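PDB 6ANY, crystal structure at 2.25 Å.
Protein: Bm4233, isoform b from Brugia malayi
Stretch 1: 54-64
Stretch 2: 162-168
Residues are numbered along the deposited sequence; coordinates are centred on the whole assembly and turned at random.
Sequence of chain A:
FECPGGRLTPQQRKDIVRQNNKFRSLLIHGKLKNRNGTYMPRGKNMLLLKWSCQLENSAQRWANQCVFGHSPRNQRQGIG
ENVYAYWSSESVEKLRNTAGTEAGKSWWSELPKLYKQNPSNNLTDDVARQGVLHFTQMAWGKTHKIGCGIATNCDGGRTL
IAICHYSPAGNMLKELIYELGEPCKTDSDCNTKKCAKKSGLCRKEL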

ATOM      1  N   GLN A  54      12.721   7.827   4.543  1.00 17.94           N
ATOM      2  CA  GLN A  54      12.039   8.907   5.243  1.00 18.24           C
ATOM      3  C   GLN A  54      10.672   8.449   5.712  1.00 14.83           C
ATOM      4  O   GLN A  54      10.305   8.736   6.828  1.00 15.18           O
ATOM      5  CB  GLN A  54      11.958  10.126   4.328  1.00 20.85           C
ATOM      6  CG  GLN A  54      11.121  11.295   4.837  1.00 26.38           C
ATOM      7  CD  GLN A  54      11.501  12.660   4.213  1.00 31.23           C
ATOM      8  OE1 GLN A  54      12.360  12.770   3.282  1.00 35.45           O
ATOM      9  NE2 GLN A  54      10.934  13.709   4.794  1.00 29.54           N
ATOM     10  N   LEU A  55       9.929   7.759   4.848  1.00 13.85           N
ATOM     11  CA  LEU A  55       8.609   7.243   5.182  1.00 14.48           C
ATOM     12  C   LEU A  55       8.706   6.119   6.228  1.00 14.55           C
ATOM     13  O   LEU A  55       7.897   6.041   7.117  1.00 14.47           O
ATOM     14  CB  LEU A  55       7.804   6.820   3.958  1.00 13.53           C
ATOM     15  CG  LEU A  55       7.411   7.942   2.962  1.00 13.22           C
ATOM     16  CD1 LEU A  55       6.433   7.371   1.987  1.00 12.94           C
ATOM     17  CD2 LEU A  55       6.773   9.074   3.773  1.00 13.61           C
ATOM     18  N   GLU A  56       9.692   5.250   6.083  1.00 13.69           N
ATOM     19  CA  GLU A  56       9.935   4.227   7.058  1.00 12.05           C
ATOM     20  C   GLU A  56      10.222   4.828   8.370  1.00 12.37           C
ATOM     21  O   GLU A  56       9.817   4.273   9.367  1.00 13.02           O
ATOM     22  CB  GLU A  56      11.094   3.325   6.613  1.00 11.80           C
ATOM     23  CG  GLU A  56      11.830   2.621   7.731  1.00 10.93           C
ATOM     24  CD  GLU A  56      12.739   1.503   7.238  1.00 10.73           C
ATOM     25  OE1 GLU A  56      13.131   1.438   6.077  1.00 10.61           O
ATOM     26  OE2 GLU A  56      13.154   0.658   8.040  1.00 10.41           O
ATOM     27  N   ASN A  57      11.000   5.911   8.425  1.00 12.80           N
ATOM     28  CA  ASN A  57      11.296   6.524   9.719  1.00 13.73           C
ATOM     29  C   ASN A  57      10.029   7.059  10.439  1.00 13.71           C
ATOM     30  O   ASN A  57       9.879   6.872  11.672  1.00 13.96           O
ATOM     31  CB  ASN A  57      12.385   7.646   9.607  1.00 15.65           C
ATOM     32  CG  ASN A  57      13.768   7.099   9.195  1.00 16.78           C
ATOM     33  OD1 ASN A  57      14.015   5.905   9.302  1.00 16.17           O
ATOM     34  ND2 ASN A  57      14.631   7.959   8.613  1.00 19.12           N
ATOM     35  N   SER A  58       9.116   7.701   9.719  1.00 12.33           N
ATOM     36  CA  SER A  58       7.934   8.204  10.363  1.00 13.05           C
ATOM     37  C   SER A  58       7.010   7.041  10.763  1.00 13.39           C
ATOM     38  O   SER A  58       6.384   7.067  11.854  1.00 11.95           O
ATOM     39  CB  SER A  58       7.168   9.203   9.497  1.00 13.01           C
ATOM     40  OG  SER A  58       6.941   8.644   8.231  1.00 15.43           O
ATOM     41  N   ALA A  59       6.902   6.044   9.895  1.00 12.89           N
ATOM     42  CA  ALA A  59       6.069   4.858  10.178  1.00 12.67           C
ATOM     43  C   ALA A  59       6.592   4.060  11.354  1.00 13.18           C
ATOM     44  O   ALA A  59       5.826   3.613  12.183  1.00 13.82           O
ATOM     45  CB  ALA A  59       6.012   3.988   8.972  1.00 13.31           C
ATOM     46  N   GLN A  60       7.908   3.880  11.409  1.00 13.56           N
ATOM     47  CA  GLN A  60       8.579   3.206  12.529  1.00 14.36           C
ATOM     48  C   GLN A  60       8.366   3.960  13.840  1.00 15.36           C
ATOM     49  O   GLN A  60       8.101   3.314  14.870  1.00 16.53           O
ATOM     50  CB  GLN A  60      10.107   3.063  12.268  1.00 13.14           C
ATOM     51  CG  GLN A  60      10.787   2.173  13.249  1.00 12.67           C
ATOM     52  CD  GLN A  60      10.234   0.772  13.242  1.00 12.81           C
ATOM     53  OE1 GLN A  60      10.244   0.145  12.224  1.00 12.94           O
ATOM     54  NE2 GLN A  60       9.739   0.283  14.374  1.00 11.11           N
ATOM     55  N   ARG A  61       8.455   5.298  13.815  1.00 16.07           N
ATOM     56  CA  ARG A  61       8.239   6.058  15.037  1.00 18.37           C
ATOM     57  C   ARG A  61       6.880   5.745  15.623  1.00 16.76           C
ATOM     58  O   ARG A  61       6.775   5.629  16.849  1.00 15.08           O
ATOM     59  CB  ARG A  61       8.433   7.576  14.914  1.00 22.33           C
ATOM     60  CG  ARG A  61       9.919   7.969  14.859  1.00 29.56           C
ATOM     61  CD  ARG A  61      10.109   9.491  14.806  1.00 33.67           C
ATOM     62  NE  ARG A  61       9.670  10.058  13.515  1.00 40.82           N
ATOM     63  CZ  ARG A  61      10.453  10.315  12.445  1.00 39.74           C
ATOM     64  NH1 ARG A  61      11.761  10.069  12.436  1.00 41.87           N
ATOM     65  NH2 ARG A  61       9.914  10.823  11.356  1.00 40.63           N
ATOM     66  N   TRP A  62       5.867   5.589  14.740  1.00 14.94           N
ATOM     67  CA  TRP A  62       4.558   5.285  15.181  1.00 13.92           C
ATOM     68  C   TRP A  62       4.382   3.860  15.642  1.00 13.38           C
ATOM     69  O   TRP A  62       3.823   3.651  16.701  1.00 14.42           O
ATOM     70  CB  TRP A  62       3.494   5.707  14.163  1.00 15.10           C
ATOM     71  CG  TRP A  62       2.145   5.454  14.669  1.00 15.45           C
ATOM     72  CD1 TRP A  62       1.258   4.552  14.202  1.00 15.73           C
ATOM     73  CD2 TRP A  62       1.550   6.054  15.820  1.00 16.33           C
ATOM     74  NE1 TRP A  62       0.119   4.579  14.969  1.00 15.23           N
ATOM     75  CE2 TRP A  62       0.259   5.511  15.949  1.00 14.95           C
ATOM     76  CE3 TRP A  62       1.960   7.074  16.703  1.00 16.31           C
ATOM     77  CZ2 TRP A  62      -0.629   5.916  16.924  1.00 15.75           C
ATOM     78  CZ3 TRP A  62       1.080   7.461  17.706  1.00 17.01           C
ATOM     79  CH2 TRP A  62      -0.200   6.880  17.807  1.00 16.45           C
ATOM     80  N   ALA A  63       4.981   2.906  14.937  1.00 12.20           N
ATOM     81  CA  ALA A  63       4.962   1.514  15.308  1.00 12.10           C
ATOM     82  C   ALA A  63       5.517   1.230  16.684  1.00 12.21           C
ATOM     83  O   ALA A  63       5.000   0.382  17.416  1.00 12.17           O
ATOM     84  CB  ALA A  63       5.732   0.691  14.255  1.00 13.33           C
ATOM     85  N   ASN A  64       6.605   1.914  17.038  1.00 13.04           N
ATOM     86  CA  ASN A  64       7.210   1.864  18.373  1.00 13.07           C
ATOM     87  C   ASN A  64       6.241   2.146  19.507  1.00 14.54           C
ATOM     88  O   ASN A  64       6.476   1.678  20.574  1.00 14.32           O
ATOM     89  CB  ASN A  64       8.370   2.917  18.447  1.00 13.87           C
ATOM     90  CG  ASN A  64       9.586   2.508  17.601  1.00 14.34           C
ATOM     91  OD1 ASN A  64       9.645   1.372  17.106  1.00 14.27           O
ATOM     92  ND2 ASN A  64      10.517   3.406  17.400  1.00 12.15           N
ATOM     93  N   ALA A 162       2.223  -3.453  12.312  1.00 12.76           N
ATOM     94  CA  ALA A 162       2.901  -2.969  11.136  1.00 12.89           C
ATOM     95  C   ALA A 162       2.247  -1.657  10.663  1.00 13.28           C
ATOM     96  O   ALA A 162       1.046  -1.575  10.539  1.00 13.91           O
ATOM     97  CB  ALA A 162       2.849  -4.008  10.053  1.00 13.25           C
ATOM     98  N   ILE A 163       3.057  -0.656  10.391  1.00 12.69           N
ATOM     99  CA  ILE A 163       2.581   0.647   9.948  1.00 13.13           C
ATOM    100  C   ILE A 163       3.249   0.991   8.607  1.00 12.33           C
ATOM    101  O   ILE A 163       4.440   0.918   8.465  1.00 13.07           O
ATOM    102  CB  ILE A 163       2.936   1.769  10.959  1.00 12.15           C
ATOM    103  CG1 ILE A 163       2.541   1.383  12.412  1.00 12.13           C
ATOM    104  CG2 ILE A 163       2.341   3.082  10.503  1.00 12.77           C
ATOM    105  CD1 ILE A 163       1.097   1.234  12.697  1.00 12.32           C
ATOM    106  N   CYS A 164       2.450   1.349   7.624  1.00 12.97           N
ATOM    107  CA  CYS A 164       2.977   1.773   6.328  1.00 13.47           C
ATOM    108  C   CYS A 164       2.496   3.180   6.059  1.00 13.45           C
ATOM    109  O   CYS A 164       1.301   3.484   6.270  1.00 13.47           O
ATOM    110  CB  CYS A 164       2.600   0.803   5.219  1.00 14.02           C
ATOM    111  SG  CYS A 164       3.494  -0.750   5.143  1.00 16.24           S
ATOM    112  N   HIS A 165       3.432   4.012   5.611  1.00 13.69           N
ATOM    113  CA  HIS A 165       3.202   5.382   5.120  1.00 14.04           C
ATOM    114  C   HIS A 165       3.403   5.520   3.620  1.00 13.73           C
ATOM    115  O   HIS A 165       4.325   4.945   3.038  1.00 12.45           O
ATOM    116  CB  HIS A 165       4.121   6.354   5.828  1.00 13.95           C
ATOM    117  CG  HIS A 165       3.701   6.636   7.234  1.00 14.61           C
ATOM    118  ND1 HIS A 165       4.440   7.415   8.091  1.00 14.21           N
ATOM    119  CD2 HIS A 165       2.596   6.270   7.917  1.00 13.62           C
ATOM    120  CE1 HIS A 165       3.806   7.532   9.236  1.00 12.92           C
ATOM    121  NE2 HIS A 165       2.672   6.864   9.149  1.00 13.39           N
ATOM    122  N   TYR A 166       2.534   6.308   2.998  1.00 14.55           N
ATOM    123  CA  TYR A 166       2.488   6.426   1.527  1.00 14.32           C
ATOM    124  C   TYR A 166       2.526   7.860   1.123  1.00 16.21           C
ATOM    125  O   TYR A 166       1.882   8.692   1.755  1.00 17.77           O
ATOM    126  CB  TYR A 166       1.211   5.811   0.972  1.00 14.69           C
ATOM    127  CG  TYR A 166       0.909   4.390   1.470  1.00 14.78           C
ATOM    128  CD1 TYR A 166       0.454   4.164   2.747  1.00 13.84           C
ATOM    129  CD2 TYR A 166       1.096   3.294   0.643  1.00 14.20           C
ATOM    130  CE1 TYR A 166       0.187   2.876   3.193  1.00 13.31           C
ATOM    131  CE2 TYR A 166       0.864   2.038   1.071  1.00 13.60           C
ATOM    132  CZ  TYR A 166       0.400   1.817   2.341  1.00 13.43           C
ATOM    133  OH  TYR A 166       0.163   0.499   2.655  1.00 11.41           O
ATOM    134  N   SER A 167       3.257   8.169   0.057  1.00 17.68           N
ATOM    135  CA  SER A 167       3.332   9.538  -0.445  1.00 18.03           C
ATOM    136  C   SER A 167       3.464   9.565  -1.964  1.00 17.06           C
ATOM    137  O   SER A 167       4.258   8.819  -2.538  1.00 13.78           O
ATOM    138  CB  SER A 167       4.505  10.281   0.199  1.00 20.27           C
ATOM    139  OG  SER A 167       4.640  11.584  -0.341  1.00 23.37           O
ATOM    140  N   PRO A 168       2.685  10.425  -2.615  1.00 18.96           N
ATOM    141  CA  PRO A 168       1.745  11.306  -1.925  1.00 17.92           C
ATOM    142  C   PRO A 168       0.553  10.517  -1.410  1.00 17.37           C
ATOM    143  O   PRO A 168       0.286   9.406  -1.869  1.00 18.68           O
ATOM    144  CB  PRO A 168       1.302  12.271  -3.026  1.00 20.00           C
ATOM    145  CG  PRO A 168       1.443  11.486  -4.283  1.00 20.00           C
ATOM    146  CD  PRO A 168       2.639  10.600  -4.077  1.00 20.00           C
TER

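The packing of a helix against a strand is governed by two different periodicities, and this pair from Bm4233 illustrates how they are matched. Residues 54-63 belong to a helix that begins earlier in the chain, whereas 162-167 end a strand. Their axes approach to 7.3 Å, and their N-to-C directions differ by 145°, so the segments run roughly antiparallel with a marked skew. The backbones come close in two places: Leu-55 CA lies 5.7 Å from His-165 CA, and Ala-59 CA lies 5.5 Å from Ile-163 CA. About one turn of helix is thus matched to two residues of strand, since Leu-55 CA to Ala-59 CA (6.1 Å) and Ile-163 CA to His-165 CA (6.8 Å) span similar lengths, and an extended chain presents every second side chain to the same side.

The alternation is strict in the strand. Ile-163, His-165 and Ser-167 direct their CA-to-CB bonds toward the helix, while Ala-162, Cys-164 and Tyr-166 point away. On the helix, Leu-55, Ala-59, Trp-62 and Ala-63 point toward the strand, the familiar spacing of three and four residues that gathers side chains along one face. Together the two stretches bury 417 Å² between them, with His-165 and Ile-163 contributing the largest shares.

Small residues make the close approach possible. Ala-59 sits at the tightest point of the register, its CB 3.5 Å from Ile-163 O, so the methyl group rests almost directly on the strand backbone. The same CB lies over the face of the His-165 ring, 4.0 Å from its centroid and 15° off the ring normal, a CH-pi contact. Ala-63, one turn later, places its CB 3.7 Å from Ile-163 CG1, and Trp-62 meets the same isoleucine from its ring edge, with CD1 3.6 Å from Ile-163 CD1. The branched side chain of Ile-163 therefore serves three helix residues, since its CG2 also lies 4.1 Å from Ala-59 CB. At the other end Leu-55, in an m,t rotamer, extends its CD1 along the strand, 3.4 Å from His-165 O and 3.9 Å from Ser-167 CB; a branched, apolar side chain suits this place, laying a methyl group against the strand backbone.

The polar element is a single hydrogen bond across the stretches. His-165, with chi1 in the m well, turns its imidazole so that ND1 donates to Ser-58 OG at 2.8 Å, and the hydroxyl lies near the plane of the ring, where the N-H of ND1 points. The CA-to-CB bond of Ser-58 lies sideways to the strand, but its p rotamer brings OG within reach of the ring and lets it donate in turn to Leu-55 O, at 3.0 Å. Leu-55 O also accepts the helical bond from Ala-59 N, at 3.0 Å. A short relay thus runs from the strand through the serine into the helix backbone. NE2 of His-165 is hydrogen-bonded elsewhere in the structure, so both nitrogens of this buried ring are satisfied.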